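Local coordinates for RNA pseudouridylate synthase domain-containing protein 1 (Homo sapiens, PDB 5VBB) that probably isomerises uridines in RNA to pseudouridine, acting as an RluA-type pseudouridine synthase, at residues 11-23 / 213-227. Residues are numbered along the deposited sequence; the frame is centred on the assembly and turned at random.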
ATOM      1  N   ILE A  11       7.508  -0.285  15.172  1.00 41.51           N
ATOM      2  CA  ILE A  11       6.658   0.845  15.505  1.00 40.90           C
ATOM      3  C   ILE A  11       7.265   2.093  14.852  1.00 42.85           C
ATOM      4  O   ILE A  11       8.474   2.301  14.919  1.00 42.09           O
ATOM      5  CB  ILE A  11       6.526   0.963  17.030  1.00 44.58           C
ATOM      6  CG1 ILE A  11       5.874  -0.340  17.632  1.00 46.69           C
ATOM      7  CG2 ILE A  11       5.737   2.235  17.434  1.00 43.03           C
ATOM      8  N   VAL A  12       6.439   2.908  14.210  1.00 38.96           N
ATOM      9  CA  VAL A  12       6.953   4.102  13.554  1.00 39.01           C
ATOM     10  C   VAL A  12       6.372   5.372  14.161  1.00 42.70           C
ATOM     11  O   VAL A  12       6.801   6.445  13.791  1.00 37.61           O
ATOM     12  CB  VAL A  12       6.738   4.053  12.019  1.00 40.85           C
ATOM     13  CG1 VAL A  12       7.546   2.910  11.432  1.00 41.86           C
ATOM     14  CG2 VAL A  12       5.274   3.904  11.644  1.00 39.25           C
ATOM     15  N   TYR A  13       5.444   5.249  15.113  1.00 42.93           N
ATOM     16  CA  TYR A  13       4.786   6.368  15.738  1.00 42.91           C
ATOM     17  C   TYR A  13       4.066   5.857  16.964  1.00 46.65           C
ATOM     18  O   TYR A  13       3.314   4.885  16.870  1.00 44.64           O
ATOM     19  CB  TYR A  13       3.785   6.976  14.743  1.00 43.97           C
ATOM     20  CG  TYR A  13       3.024   8.170  15.250  1.00 44.23           C
ATOM     21  CD1 TYR A  13       2.006   8.021  16.186  1.00 45.57           C
ATOM     22  CD2 TYR A  13       3.165   9.412  14.647  1.00 46.07           C
ATOM     23  CE1 TYR A  13       1.255   9.104  16.611  1.00 45.66           C
ATOM     24  CE2 TYR A  13       2.384  10.492  15.029  1.00 48.05           C
ATOM     25  CZ  TYR A  13       1.479  10.348  16.059  1.00 51.35           C
ATOM     26  OH  TYR A  13       0.729  11.424  16.420  1.00 56.13           O
ATOM     27  N   ARG A  14       4.248   6.521  18.108  1.00 42.93           N
ATOM     28  CA  ARG A  14       3.533   6.133  19.316  1.00 43.13           C
ATOM     29  C   ARG A  14       3.252   7.389  20.098  1.00 47.24           C
ATOM     30  O   ARG A  14       4.162   8.164  20.366  1.00 45.82           O
ATOM     31  CB  ARG A  14       4.334   5.102  20.137  1.00 42.47           C
ATOM     32  CG  ARG A  14       3.861   4.787  21.579  1.00 53.40           C
ATOM     33  CD  ARG A  14       2.900   3.629  21.700  1.00 65.44           C
ATOM     34  NE  ARG A  14       2.438   3.417  23.085  1.00 66.15           N
ATOM     35  CZ  ARG A  14       3.127   2.805  24.047  1.00 87.29           C
ATOM     36  NH1 ARG A  14       4.356   2.350  23.815  1.00 81.56           N
ATOM     37  NH2 ARG A  14       2.606   2.672  25.265  1.00 81.88           N
ATOM     38  N   SER A  15       1.976   7.604  20.397  1.00 43.91           N
ATOM     39  CA  SER A  15       1.488   8.668  21.238  1.00 44.68           C
ATOM     40  C   SER A  15       0.647   8.039  22.359  1.00 50.78           C
ATOM     41  O   SER A  15       0.565   6.821  22.466  1.00 50.73           O
ATOM     42  CB  SER A  15       0.648   9.655  20.433  1.00 44.69           C
ATOM     43  OG  SER A  15      -0.628   9.126  20.112  1.00 46.49           O
ATOM     44  N   ARG A  16      -0.000   8.874  23.170  1.00 47.05           N
ATOM     45  CA  ARG A  16      -0.904   8.413  24.222  1.00 48.67           C
ATOM     46  C   ARG A  16      -2.130   7.717  23.624  1.00 51.30           C
ATOM     47  O   ARG A  16      -2.624   6.751  24.190  1.00 52.34           O
ATOM     48  CB  ARG A  16      -1.390   9.621  25.054  1.00 52.57           C
ATOM     49  CG  ARG A  16      -0.272  10.309  25.863  1.00 65.71           C
ATOM     50  CD  ARG A  16      -0.578  11.784  26.186  1.00 67.04           C
ATOM     51  NE  ARG A  16      -1.713  11.945  27.100  1.00 64.18           N
ATOM     52  CZ  ARG A  16      -1.697  11.637  28.395  1.00 83.19           C
ATOM     53  NH1 ARG A  16      -0.590  11.168  28.965  1.00 79.48           N
ATOM     54  NH2 ARG A  16      -2.788  11.798  29.136  1.00 66.57           N
ATOM     55  N   ASP A  17      -2.589   8.201  22.464  1.00 45.50           N
ATOM     56  CA  ASP A  17      -3.825   7.779  21.816  1.00 45.05           C
ATOM     57  C   ASP A  17      -3.673   6.874  20.609  1.00 47.74           C
ATOM     58  O   ASP A  17      -4.633   6.182  20.279  1.00 47.36           O
ATOM     59  CB  ASP A  17      -4.579   9.033  21.349  1.00 46.54           C
ATOM     60  CG  ASP A  17      -5.218   9.822  22.471  1.00 60.99           C
ATOM     61  OD1 ASP A  17      -5.736   9.196  23.412  1.00 66.63           O
ATOM     62  OD2 ASP A  17      -5.233  11.061  22.385  1.00 64.30           O
ATOM     63  N   PHE A  18      -2.546   6.944  19.894  1.00 43.11           N
ATOM     64  CA  PHE A  18      -2.363   6.170  18.686  1.00 40.45           C
ATOM     65  C   PHE A  18      -1.036   5.487  18.638  1.00 46.81           C
ATOM     66  O   PHE A  18      -0.046   5.971  19.166  1.00 45.85           O
ATOM     67  CB  PHE A  18      -2.491   7.072  17.445  1.00 40.48           C
ATOM     68  CG  PHE A  18      -3.870   7.639  17.276  1.00 41.03           C
ATOM     69  CD1 PHE A  18      -4.898   6.860  16.779  1.00 43.54           C
ATOM     70  CD2 PHE A  18      -4.152   8.941  17.662  1.00 43.12           C
ATOM     71  CE1 PHE A  18      -6.154   7.403  16.559  1.00 45.03           C
ATOM     72  CE2 PHE A  18      -5.421   9.464  17.506  1.00 46.48           C
ATOM     73  CZ  PHE A  18      -6.414   8.699  16.934  1.00 45.10           C
ATOM     74  N   LEU A  19      -1.012   4.406  17.889  1.00 46.01           N
ATOM     75  CA  LEU A  19       0.162   3.619  17.614  1.00 47.80           C
ATOM     76  C   LEU A  19       0.111   3.323  16.112  1.00 45.73           C
ATOM     77  O   LEU A  19      -0.939   2.929  15.628  1.00 44.44           O
ATOM     78  CB  LEU A  19       0.074   2.332  18.442  1.00 50.09           C
ATOM     79  CG  LEU A  19       1.039   1.230  18.185  1.00 57.47           C
ATOM     80  CD1 LEU A  19       2.453   1.718  18.289  1.00 59.72           C
ATOM     81  CD2 LEU A  19       0.827   0.124  19.182  1.00 63.72           C
ATOM     82  N   VAL A  20       1.205   3.532  15.393  1.00 40.44           N
ATOM     83  CA  VAL A  20       1.308   3.199  13.957  1.00 38.04           C
ATOM     84  C   VAL A  20       2.418   2.187  13.827  1.00 41.52           C
ATOM     85  O   VAL A  20       3.562   2.462  14.192  1.00 40.48           O
ATOM     86  CB  VAL A  20       1.531   4.383  12.987  1.00 39.58           C
ATOM     87  CG1 VAL A  20       1.459   3.936  11.523  1.00 38.82           C
ATOM     88  CG2 VAL A  20       0.554   5.501  13.246  1.00 38.83           C
ATOM     89  N   VAL A  21       2.088   1.029  13.263  1.00 37.53           N
ATOM     90  CA  VAL A  21       3.071  -0.018  13.044  1.00 38.33           C
ATOM     91  C   VAL A  21       3.482   0.013  11.594  1.00 38.94           C
ATOM     92  O   VAL A  21       2.743   0.523  10.745  1.00 38.66           O
ATOM     93  CB  VAL A  21       2.572  -1.438  13.471  1.00 42.71           C
ATOM     94  CG1 VAL A  21       2.154  -1.458  14.940  1.00 44.39           C
ATOM     95  CG2 VAL A  21       1.421  -1.916  12.601  1.00 42.06           C
ATOM     96  N   ASN A  22       4.643  -0.557  11.303  1.00 36.35           N
ATOM     97  CA  ASN A  22       5.120  -0.784   9.952  1.00 34.78           C
ATOM     98  C   ASN A  22       4.857  -2.295   9.773  1.00 39.03           C
ATOM     99  O   ASN A  22       5.646  -3.131  10.196  1.00 37.02           O
ATOM    100  CB  ASN A  22       6.594  -0.405   9.821  1.00 40.03           C
ATOM    101  CG  ASN A  22       7.158  -0.638   8.454  1.00 55.79           C
ATOM    102  OD1 ASN A  22       6.444  -1.023   7.537  1.00 43.90           O
ATOM    103  ND2 ASN A  22       8.442  -0.395   8.284  1.00 52.54           N
ATOM    104  N   LYS A  23       3.649  -2.628   9.337  1.00 36.47           N
ATOM    105  CA  LYS A  23       3.194  -4.013   9.277  1.00 36.25           C
ATOM    106  C   LYS A  23       4.082  -4.822   8.351  1.00 39.67           C
ATOM    107  O   LYS A  23       4.486  -4.345   7.310  1.00 37.64           O
ATOM    108  CB  LYS A  23       1.718  -4.111   8.804  1.00 37.95           C
ATOM    109  CG  LYS A  23       1.130  -5.527   8.893  1.00 45.43           C
ATOM    110  CD  LYS A  23      -0.286  -5.609   8.318  1.00 46.94           C
ATOM    111  CE  LYS A  23      -0.419  -5.791   6.831  1.00 40.01           C
ATOM    112  NZ  LYS A  23       0.094  -7.068   6.305  1.00 37.62           N
ATOM    113  N   LEU A 213       1.054   8.004   5.582  1.00 31.66           N
ATOM    114  CA  LEU A 213      -0.295   7.977   6.144  1.00 33.36           C
ATOM    115  C   LEU A 213      -0.500   9.224   6.997  1.00 36.64           C
ATOM    116  O   LEU A 213       0.357   9.566   7.787  1.00 37.95           O
ATOM    117  CB  LEU A 213      -0.502   6.687   6.955  1.00 32.86           C
ATOM    118  CG  LEU A 213      -1.806   6.529   7.775  1.00 36.46           C
ATOM    119  CD1 LEU A 213      -3.014   6.318   6.853  1.00 35.68           C
ATOM    120  CD2 LEU A 213      -1.670   5.358   8.778  1.00 37.27           C
ATOM    121  N   ARG A 214      -1.578   9.953   6.766  1.00 31.68           N
ATOM    122  CA  ARG A 214      -1.904  11.148   7.525  1.00 31.23           C
ATOM    123  C   ARG A 214      -3.362  11.060   7.898  1.00 37.67           C
ATOM    124  O   ARG A 214      -4.187  10.959   7.001  1.00 35.47           O
ATOM    125  CB  ARG A 214      -1.648  12.407   6.714  1.00 34.54           C
ATOM    126  CG  ARG A 214      -1.717  13.690   7.555  1.00 38.90           C
ATOM    127  CD  ARG A 214      -2.088  14.908   6.717  1.00 43.94           C
ATOM    128  NE  ARG A 214      -1.172  15.115   5.606  1.00 60.01           N
ATOM    129  CZ  ARG A 214      -1.361  15.950   4.585  1.00 61.89           C
ATOM    130  NH1 ARG A 214      -2.460  16.694   4.515  1.00 45.06           N
ATOM    131  NH2 ARG A 214      -0.454  16.048   3.630  1.00 49.71           N
ATOM    132  N   ILE A 215      -3.678  11.087   9.224  1.00 36.75           N
ATOM    133  CA  ILE A 215      -5.030  10.973   9.749  1.00 37.15           C
ATOM    134  C   ILE A 215      -5.240  12.261  10.596  1.00 41.99           C
ATOM    135  O   ILE A 215      -4.710  12.366  11.695  1.00 41.75           O
ATOM    136  CB  ILE A 215      -5.186   9.685  10.568  1.00 41.27           C
ATOM    137  CG1 ILE A 215      -4.711   8.436   9.740  1.00 41.47           C
ATOM    138  CG2 ILE A 215      -6.643   9.539  11.046  1.00 42.96           C
ATOM    139  CD1 ILE A 215      -4.629   7.164  10.490  1.00 39.87           C
ATOM    140  N   PRO A 216      -5.907  13.274  10.028  1.00 41.08           N
ATOM    141  CA  PRO A 216      -6.032  14.568  10.720  1.00 42.54           C
ATOM    142  C   PRO A 216      -7.162  14.566  11.739  1.00 49.38           C
ATOM    143  O   PRO A 216      -8.197  15.184  11.523  1.00 50.56           O
ATOM    144  CB  PRO A 216      -6.265  15.532   9.563  1.00 43.91           C
ATOM    145  CG  PRO A 216      -7.064  14.726   8.577  1.00 47.01           C
ATOM    146  CD  PRO A 216      -6.499  13.327   8.673  1.00 42.33           C
ATOM    147  N   THR A 217      -6.960  13.877  12.868  1.00 46.92           N
ATOM    148  CA  THR A 217      -8.009  13.786  13.897  1.00 47.82           C
ATOM    149  C   THR A 217      -8.158  15.107  14.671  1.00 51.90           C
ATOM    150  O   THR A 217      -7.265  15.947  14.670  1.00 47.94           O
ATOM    151  CB  THR A 217      -7.789  12.606  14.884  1.00 53.13           C
ATOM    152  OG1 THR A 217      -6.799  12.953  15.865  1.00 52.16           O
ATOM    153  CG2 THR A 217      -7.425  11.304  14.197  1.00 49.12           C
ATOM    154  N   ASP A 218      -9.286  15.249  15.355  1.00 53.45           N
ATOM    155  CA  ASP A 218      -9.607  16.450  16.155  1.00 55.87           C
ATOM    156  C   ASP A 218      -8.504  16.807  17.173  1.00 61.44           C
ATOM    157  O   ASP A 218      -8.161  17.978  17.289  1.00 64.89           O
ATOM    158  CB  ASP A 218     -10.955  16.299  16.871  1.00 59.26           C
ATOM    159  CG  ASP A 218     -11.151  15.043  17.706  1.00 70.56           C
ATOM    160  OD1 ASP A 218     -10.184  14.274  17.859  1.00 71.25           O
ATOM    161  OD2 ASP A 218     -12.284  14.824  18.194  1.00 79.16           O
ATOM    162  N   THR A 219      -7.891  15.810  17.816  1.00 55.51           N
ATOM    163  CA  THR A 219      -6.848  16.011  18.824  1.00 55.67           C
ATOM    164  C   THR A 219      -5.409  15.842  18.341  1.00 55.00           C
ATOM    165  O   THR A 219      -4.487  16.295  19.018  1.00 53.54           O
ATOM    166  CB  THR A 219      -7.056  14.978  19.954  1.00 67.09           C
ATOM    167  OG1 THR A 219      -7.049  13.667  19.386  1.00 72.12           O
ATOM    168  CG2 THR A 219      -8.349  15.187  20.704  1.00 69.07           C
ATOM    169  N   GLU A 220      -5.185  15.118  17.232  1.00 49.35           N
ATOM    170  CA  GLU A 220      -3.836  14.772  16.838  1.00 47.03           C
ATOM    171  C   GLU A 220      -3.739  14.495  15.351  1.00 46.38           C
ATOM    172  O   GLU A 220      -4.598  13.803  14.827  1.00 43.54           O
ATOM    173  CB  GLU A 220      -3.515  13.487  17.608  1.00 48.90           C
ATOM    174  CG  GLU A 220      -2.090  12.992  17.550  1.00 57.24           C
ATOM    175  CD  GLU A 220      -1.891  11.836  18.511  1.00 65.40           C
ATOM    176  OE1 GLU A 220      -2.579  11.793  19.552  1.00 59.51           O
ATOM    177  OE2 GLU A 220      -1.074  10.945  18.205  1.00 66.76           O
ATOM    178  N   CYS A 221      -2.717  15.008  14.673  1.00 44.21           N
ATOM    179  CA  CYS A 221      -2.524  14.699  13.251  1.00 43.86           C
ATOM    180  C   CYS A 221      -1.521  13.591  13.213  1.00 46.81           C
ATOM    181  O   CYS A 221      -0.314  13.828  13.377  1.00 46.91           O
ATOM    182  CB  CYS A 221      -2.061  15.913  12.455  1.00 45.01           C
ATOM    183  SG  CYS A 221      -1.801  15.583  10.694  1.00 48.09           S
ATOM    184  N   VAL A 222      -2.026  12.354  13.065  1.00 41.18           N
ATOM    185  CA  VAL A 222      -1.187  11.160  13.015  1.00 40.29           C
ATOM    186  C   VAL A 222      -0.590  11.154  11.639  1.00 45.85           C
ATOM    187  O   VAL A 222      -1.330  10.924  10.694  1.00 46.61           O
ATOM    188  CB  VAL A 222      -1.995   9.873  13.273  1.00 42.77           C
ATOM    189  CG1 VAL A 222      -1.108   8.619  13.156  1.00 42.02           C
ATOM    190  CG2 VAL A 222      -2.712   9.934  14.609  1.00 42.73           C
ATOM    191  N   GLU A 223       0.718  11.451  11.507  1.00 39.97           N
ATOM    192  CA  GLU A 223       1.335  11.512  10.194  1.00 38.83           C
ATOM    193  C   GLU A 223       2.622  10.719  10.183  1.00 42.00           C
ATOM    194  O   GLU A 223       3.524  10.980  10.989  1.00 39.87           O
ATOM    195  CB  GLU A 223       1.562  12.972   9.825  1.00 40.21           C
ATOM    196  CG  GLU A 223       2.336  13.187   8.542  1.00 44.39           C
ATOM    197  CD  GLU A 223       2.447  14.646   8.156  1.00 62.25           C
ATOM    198  OE1 GLU A 223       2.218  15.519   9.022  1.00 68.83           O
ATOM    199  OE2 GLU A 223       2.739  14.916   6.971  1.00 51.91           O
ATOM    200  N   VAL A 224       2.724   9.732   9.300  1.00 38.92           N
ATOM    201  CA  VAL A 224       3.938   8.943   9.277  1.00 38.80           C
ATOM    202  C   VAL A 224       4.372   8.748   7.857  1.00 41.23           C
ATOM    203  O   VAL A 224       3.574   8.747   6.906  1.00 37.54           O
ATOM    204  CB  VAL A 224       3.871   7.581  10.067  1.00 45.30           C
ATOM    205  CG1 VAL A 224       3.100   7.727  11.364  1.00 45.37           C
ATOM    206  CG2 VAL A 224       3.273   6.452   9.247  1.00 45.86           C
ATOM    207  N   CYS A 225       5.681   8.638   7.742  1.00 39.80           N
ATOM    208  CA  CYS A 225       6.392   8.329   6.548  1.00 42.41           C
ATOM    209  C   CYS A 225       7.402   7.287   6.933  1.00 48.44           C
ATOM    210  O   CYS A 225       8.422   7.607   7.539  1.00 49.51           O
ATOM    211  CB  CYS A 225       7.052   9.574   5.977  1.00 43.85           C
ATOM    212  SG  CYS A 225       7.429   9.401   4.253  1.00 47.66           S
ATOM    213  N   THR A 226       7.058   6.027   6.684  1.00 43.05           N
ATOM    214  CA  THR A 226       7.879   4.909   7.082  1.00 43.57           C
ATOM    215  C   THR A 226       9.153   4.801   6.242  1.00 47.70           C
ATOM    216  O   THR A 226       9.208   5.359   5.134  1.00 44.85           O
ATOM    217  CB  THR A 226       7.146   3.558   6.871  1.00 45.14           C
ATOM    218  OG1 THR A 226       7.164   3.246   5.474  1.00 46.67           O
ATOM    219  CG2 THR A 226       5.754   3.521   7.427  1.00 44.29           C
ATOM    220  N   PRO A 227      10.128   3.973   6.689  1.00 47.31           N
ATOM    221  CA  PRO A 227      11.301   3.718   5.848  1.00 46.73           C
ATOM    222  C   PRO A 227      10.914   3.028   4.540  1.00 46.08           C
ATOM    223  O   PRO A 227       9.922   2.299   4.470  1.00 45.30           O
ATOM    224  CB  PRO A 227      12.148   2.759   6.694  1.00 49.86           C
ATOM    225  CG  PRO A 227      11.702   2.963   8.084  1.00 55.73           C
ATOM    226  CD  PRO A 227      10.228   3.236   7.966  1.00 50.92           C
TER
HETATM  227  O   HOH W   1       1.451  14.041  16.170  1.00 54.32           O
HETATM  228  O   HOH W   2       9.794  -0.170   5.515  1.00 52.83           O
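Glu220 OE2 takes two hydrogen bonds from across the contact, one from Tyr13 OH at 2.6 Å and one from Ser15 OG at 2.7 Å. The tyrosine hydroxyl uses the anti lone pair and the serine the syn lone pair, so the donors occupy separate lobes of one oxygen. OE2 lies at the edge of the Tyr13 ring, in its plane, and the carboxylate is turned only 21° from that plane. Glu220 reaches that far because its chain is extended, with CG trans to the backbone N (chi1 -171°). A water also donates to Tyr13 OH.

Beside this polar end, Val222 divides its methyls between two rings. Its CG1 sits 4.2 Å from the Tyr13 ring centroid, almost straight above the ring centre, while CG2 covers a face of Phe18 with its centroid 3.9 Å away; both are CH-pi contacts. Val222 CG1 also meets Val20 CG2 at 3.5 Å. Further along, Val224 wedges CG1 against Tyr13 CB and turns CG2 to Val20 CG1, at 3.8 Å, and to Val12.

Second-shell bonds set both sides. Ser15 OG, while donating to the glutamate, accepts from Asp17 N and, at 2.9 Å, from Phe18 N, an ST turn and ST motif that span the bend between strands 10-14 and 18-23. Val12 and Tyr13 face Val20 in a classic beta bulge. Thr217 OG1 donates to Glu220 O in the carbonyl plane, within the turn that joins strands 208-216 and 221-225.

No backbone hydrogen bonds join the segments: the axes of strands 18-23 and 221-225 come within 8.9 Å, their N-to-C directions 17° apart, as two sheets packed through side chains. Helix 80-91 lies beside this interface, touching Phe18 through Ala82 and Ile215 through Phe90, while strand 73-77 pairs with 18-23 and strand 208-216 with 221-225.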